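Local coordinates for separin (Saccharomyces cerevisiae, PDB 5U1T), which cleaves the cohesin subunit SCC1 as a caspase-like cysteine protease to start chromosome segregation at anaphase, and is held inactive by securin until then, at residues A[1460-1473]-A[1486-1499]. Numbering follows the deposited sequence.
Sequences LQNSNLFVYIGHGG and CTKIAPSFLLGCSS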
# COMPACT_ATOMS: atom_id res chain seq x y z
N LEU A 1460 -32.13 4.42 -32.46
CA LEU A 1460 -32.29 5.64 -31.67
C LEU A 1460 -31.75 6.87 -32.37
O LEU A 1460 -32.40 7.91 -32.37
CB LEU A 1460 -31.59 5.50 -30.32
CG LEU A 1460 -32.25 4.49 -29.38
CD1 LEU A 1460 -31.29 4.12 -28.25
CD2 LEU A 1460 -33.56 5.06 -28.86
N GLN A 1461 -30.57 6.75 -32.97
CA GLN A 1461 -29.91 7.92 -33.52
C GLN A 1461 -30.31 8.17 -34.95
O GLN A 1461 -29.85 9.13 -35.55
CB GLN A 1461 -28.39 7.77 -33.44
CG GLN A 1461 -27.83 7.66 -32.04
CD GLN A 1461 -26.42 7.14 -32.06
OE1 GLN A 1461 -25.60 7.57 -32.86
NE2 GLN A 1461 -26.13 6.19 -31.19
N ASN A 1462 -31.15 7.30 -35.50
CA ASN A 1462 -31.52 7.41 -36.92
C ASN A 1462 -33.02 7.26 -37.18
O ASN A 1462 -33.42 6.76 -38.24
CB ASN A 1462 -30.76 6.36 -37.76
CG ASN A 1462 -29.28 6.67 -37.86
OD1 ASN A 1462 -28.45 6.07 -37.18
ND2 ASN A 1462 -28.94 7.62 -38.72
N SER A 1463 -33.83 7.70 -36.22
CA SER A 1463 -35.29 7.65 -36.37
C SER A 1463 -35.93 9.00 -36.13
O SER A 1463 -35.46 9.79 -35.30
CB SER A 1463 -35.89 6.62 -35.41
OG SER A 1463 -35.22 5.38 -35.49
N ASN A 1464 -37.02 9.28 -36.84
CA ASN A 1464 -37.87 10.42 -36.53
C ASN A 1464 -38.73 10.11 -35.31
O ASN A 1464 -39.19 11.01 -34.61
CB ASN A 1464 -38.75 10.79 -37.71
CG ASN A 1464 -37.95 11.32 -38.88
OD1 ASN A 1464 -38.15 10.90 -40.03
ND2 ASN A 1464 -37.04 12.24 -38.60
N LEU A 1465 -38.95 8.82 -35.09
CA LEU A 1465 -39.71 8.36 -33.95
C LEU A 1465 -39.22 6.99 -33.49
O LEU A 1465 -39.02 6.09 -34.29
CB LEU A 1465 -41.19 8.29 -34.28
CG LEU A 1465 -42.03 7.62 -33.20
CD1 LEU A 1465 -41.96 8.44 -31.92
CD2 LEU A 1465 -43.45 7.45 -33.65
N PHE A 1466 -39.03 6.85 -32.18
CA PHE A 1466 -38.71 5.55 -31.61
C PHE A 1466 -39.81 5.09 -30.66
O PHE A 1466 -40.12 5.78 -29.69
CB PHE A 1466 -37.39 5.61 -30.86
CG PHE A 1466 -37.05 4.34 -30.16
CD1 PHE A 1466 -36.48 3.29 -30.85
CD2 PHE A 1466 -37.32 4.19 -28.82
CE1 PHE A 1466 -36.18 2.11 -30.21
CE2 PHE A 1466 -37.02 3.01 -28.17
CZ PHE A 1466 -36.44 1.97 -28.86
N VAL A 1467 -40.43 3.94 -30.92
CA VAL A 1467 -41.42 3.43 -29.98
C VAL A 1467 -41.09 2.00 -29.56
O VAL A 1467 -40.65 1.19 -30.37
CB VAL A 1467 -42.87 3.52 -30.56
CG1 VAL A 1467 -42.87 4.33 -31.84
CG2 VAL A 1467 -43.50 2.15 -30.75
N TYR A 1468 -41.26 1.71 -28.27
CA TYR A 1468 -40.81 0.46 -27.66
C TYR A 1468 -41.85 -0.09 -26.69
O TYR A 1468 -42.21 0.57 -25.74
CB TYR A 1468 -39.49 0.69 -26.93
CG TYR A 1468 -39.02 -0.46 -26.03
CD1 TYR A 1468 -39.42 -0.54 -24.70
CD2 TYR A 1468 -38.16 -1.43 -26.51
CE1 TYR A 1468 -38.98 -1.57 -23.88
CE2 TYR A 1468 -37.72 -2.46 -25.69
CZ TYR A 1468 -38.13 -2.53 -24.38
OH TYR A 1468 -37.68 -3.56 -23.58
N ILE A 1469 -42.30 -1.32 -26.92
CA ILE A 1469 -43.23 -1.99 -26.02
C ILE A 1469 -42.65 -3.29 -25.43
O ILE A 1469 -42.39 -4.25 -26.14
CB ILE A 1469 -44.57 -2.30 -26.73
CG1 ILE A 1469 -45.10 -1.06 -27.46
CG2 ILE A 1469 -45.60 -2.84 -25.75
CD1 ILE A 1469 -46.48 -1.21 -27.98
N GLY A 1470 -42.45 -3.31 -24.12
CA GLY A 1470 -41.88 -4.46 -23.45
C GLY A 1470 -41.37 -3.94 -22.12
O GLY A 1470 -41.61 -2.77 -21.82
N HIS A 1471 -40.68 -4.76 -21.33
CA HIS A 1471 -40.27 -4.31 -20.01
C HIS A 1471 -39.26 -3.18 -20.07
O HIS A 1471 -38.34 -3.20 -20.88
CB HIS A 1471 -39.68 -5.44 -19.19
CG HIS A 1471 -39.24 -5.01 -17.82
ND1 HIS A 1471 -37.96 -4.55 -17.56
CD2 HIS A 1471 -39.90 -4.97 -16.64
CE1 HIS A 1471 -37.85 -4.25 -16.28
NE2 HIS A 1471 -39.01 -4.50 -15.70
N GLY A 1472 -39.46 -2.19 -19.19
CA GLY A 1472 -38.54 -1.09 -19.00
C GLY A 1472 -38.36 -0.23 -20.23
O GLY A 1472 -39.31 0.06 -20.95
N GLY A 1473 -37.13 0.20 -20.45
CA GLY A 1473 -36.80 1.03 -21.59
C GLY A 1473 -35.69 0.44 -22.43
O GLY A 1473 -35.00 1.17 -23.15
N CYS A 1486 -24.41 9.19 -27.18
CA CYS A 1486 -25.12 9.84 -28.28
C CYS A 1486 -25.29 11.32 -28.03
O CYS A 1486 -25.10 11.80 -26.90
CB CYS A 1486 -26.50 9.21 -28.50
SG CYS A 1486 -26.47 7.44 -28.68
N THR A 1487 -25.69 12.05 -29.07
CA THR A 1487 -25.91 13.47 -28.94
C THR A 1487 -27.30 13.81 -29.42
O THR A 1487 -27.92 14.77 -28.95
CB THR A 1487 -24.85 14.25 -29.71
OG1 THR A 1487 -24.67 13.65 -30.99
CG2 THR A 1487 -23.52 14.19 -28.97
N LYS A 1488 -27.82 13.01 -30.35
CA LYS A 1488 -29.20 13.17 -30.80
C LYS A 1488 -29.93 11.81 -30.78
O LYS A 1488 -29.48 10.82 -31.37
CB LYS A 1488 -29.25 13.81 -32.21
CG LYS A 1488 -28.81 15.29 -32.25
CD LYS A 1488 -28.95 15.89 -33.65
CE LYS A 1488 -28.47 17.36 -33.73
NZ LYS A 1488 -29.37 18.38 -33.07
N ILE A 1489 -31.04 11.77 -30.06
CA ILE A 1489 -31.89 10.59 -30.03
C ILE A 1489 -33.32 10.95 -30.49
O ILE A 1489 -33.75 12.11 -30.42
CB ILE A 1489 -31.88 9.95 -28.62
CG1 ILE A 1489 -30.50 9.39 -28.32
CG2 ILE A 1489 -32.92 8.85 -28.47
CD1 ILE A 1489 -30.44 8.54 -27.08
N ALA A 1490 -34.01 9.96 -31.04
CA ALA A 1490 -35.38 10.12 -31.47
C ALA A 1490 -36.31 10.24 -30.28
O ALA A 1490 -36.09 9.59 -29.26
CB ALA A 1490 -35.81 8.95 -32.36
N PRO A 1491 -37.35 11.08 -30.41
CA PRO A 1491 -38.47 11.11 -29.48
C PRO A 1491 -38.93 9.69 -29.16
O PRO A 1491 -39.28 8.96 -30.08
CB PRO A 1491 -39.55 11.89 -30.25
CG PRO A 1491 -38.77 12.81 -31.13
CD PRO A 1491 -37.52 12.05 -31.52
N SER A 1492 -38.90 9.28 -27.90
CA SER A 1492 -39.16 7.89 -27.58
C SER A 1492 -40.44 7.65 -26.78
O SER A 1492 -40.71 8.33 -25.79
CB SER A 1492 -37.96 7.32 -26.82
OG SER A 1492 -36.77 7.53 -27.56
N PHE A 1493 -41.23 6.68 -27.23
CA PHE A 1493 -42.36 6.18 -26.45
C PHE A 1493 -41.95 4.90 -25.70
O PHE A 1493 -42.17 3.79 -26.19
CB PHE A 1493 -43.58 5.90 -27.35
CG PHE A 1493 -44.24 7.14 -27.88
CD1 PHE A 1493 -44.92 8.00 -27.04
CD2 PHE A 1493 -44.21 7.44 -29.23
CE1 PHE A 1493 -45.54 9.14 -27.53
CE2 PHE A 1493 -44.84 8.59 -29.72
CZ PHE A 1493 -45.49 9.43 -28.87
N LEU A 1494 -41.34 5.05 -24.53
CA LEU A 1494 -40.95 3.91 -23.70
C LEU A 1494 -42.16 3.29 -23.00
O LEU A 1494 -42.26 3.34 -21.77
CB LEU A 1494 -39.91 4.34 -22.65
CG LEU A 1494 -38.42 4.23 -22.95
CD1 LEU A 1494 -38.04 5.09 -24.12
CD2 LEU A 1494 -37.60 4.61 -21.73
N LEU A 1495 -43.09 2.72 -23.76
CA LEU A 1495 -44.35 2.25 -23.17
C LEU A 1495 -44.23 0.88 -22.47
O LEU A 1495 -44.90 -0.07 -22.86
CB LEU A 1495 -45.44 2.17 -24.25
CG LEU A 1495 -45.46 3.28 -25.31
CD1 LEU A 1495 -46.54 3.02 -26.38
CD2 LEU A 1495 -45.66 4.62 -24.65
N GLY A 1496 -43.40 0.80 -21.43
CA GLY A 1496 -43.26 -0.45 -20.69
C GLY A 1496 -43.23 -0.27 -19.18
O GLY A 1496 -43.08 0.84 -18.68
N CYS A 1497 -43.38 -1.39 -18.45
CA CYS A 1497 -43.23 -1.39 -17.00
C CYS A 1497 -42.00 -0.64 -16.52
O CYS A 1497 -40.87 -1.02 -16.85
CB CYS A 1497 -43.15 -2.82 -16.47
SG CYS A 1497 -44.72 -3.64 -16.35
N SER A 1498 -42.23 0.41 -15.75
CA SER A 1498 -41.20 1.10 -14.98
C SER A 1498 -40.07 1.71 -15.81
O SER A 1498 -38.98 1.90 -15.29
CB SER A 1498 -40.59 0.16 -13.94
OG SER A 1498 -41.46 -0.03 -12.84
N SER A 1499 -40.34 2.05 -17.06
CA SER A 1499 -39.35 2.76 -17.86
C SER A 1499 -38.93 4.11 -17.26
O SER A 1499 -37.77 4.50 -17.36
CB SER A 1499 -39.87 2.97 -19.27
OG SER A 1499 -41.20 3.43 -19.22
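His1471 and Cys1497 meet because CG of His1471 stands anti to its backbone N (chi1 180°), which swings the imidazole back toward 1486-1499: CD2 comes 3.9 Å from Cys1497 CB, and Cys1497 O sits over one ring face, displaced toward the rim. Phe1493 has CG beside its backbone N instead (chi1 -71°), and the side chains of Leu1465 and Phe1493 cross at about a right angle, with Leu1465 CD1 3.6 Å from Phe1493 CE2. Val1467 packs on the same side of the sheet. On the other side, Ser1492 OG approaches Phe1466 CD2 and is itself held by a hydrogen bond to Ala1490 O, while Leu1460 CD2 rests over the centre of the Phe1466 ring.

Between these faces the strands 1465-1469 and 1492-1494 run parallel, 7° apart. Phe1466 uses both its backbone N and O across the pair: its N donates to Pro1491 O in a nearly straight bond (3.0 Å), and its O accepts from Phe1493 N at 2.8 Å. Tyr1468 N to Phe1493 O continues the pattern, whereas Leu1495 N to Tyr1468 O is weak. Beyond the strands, Gly1472 N donates to Cys1497 O (3.0 Å), and Tyr1468 OH bonds to His1471 O at 2.8 Å in the plane of its own ring, tying strand and loop together. Leu1494 O accepts from both Gly1496 N and Ser1499 OG, the two ends of the type II turn that holds Cys1497.

Helix 1480-1483 links the two strands as a beta-alpha-beta unit, and the loops that follow their C-terminal ends carry His1471 and Cys1497, the latter the active-site residue by similarity, an arrangement consistent with the His-Cys dyad of caspase-like clan CD proteases.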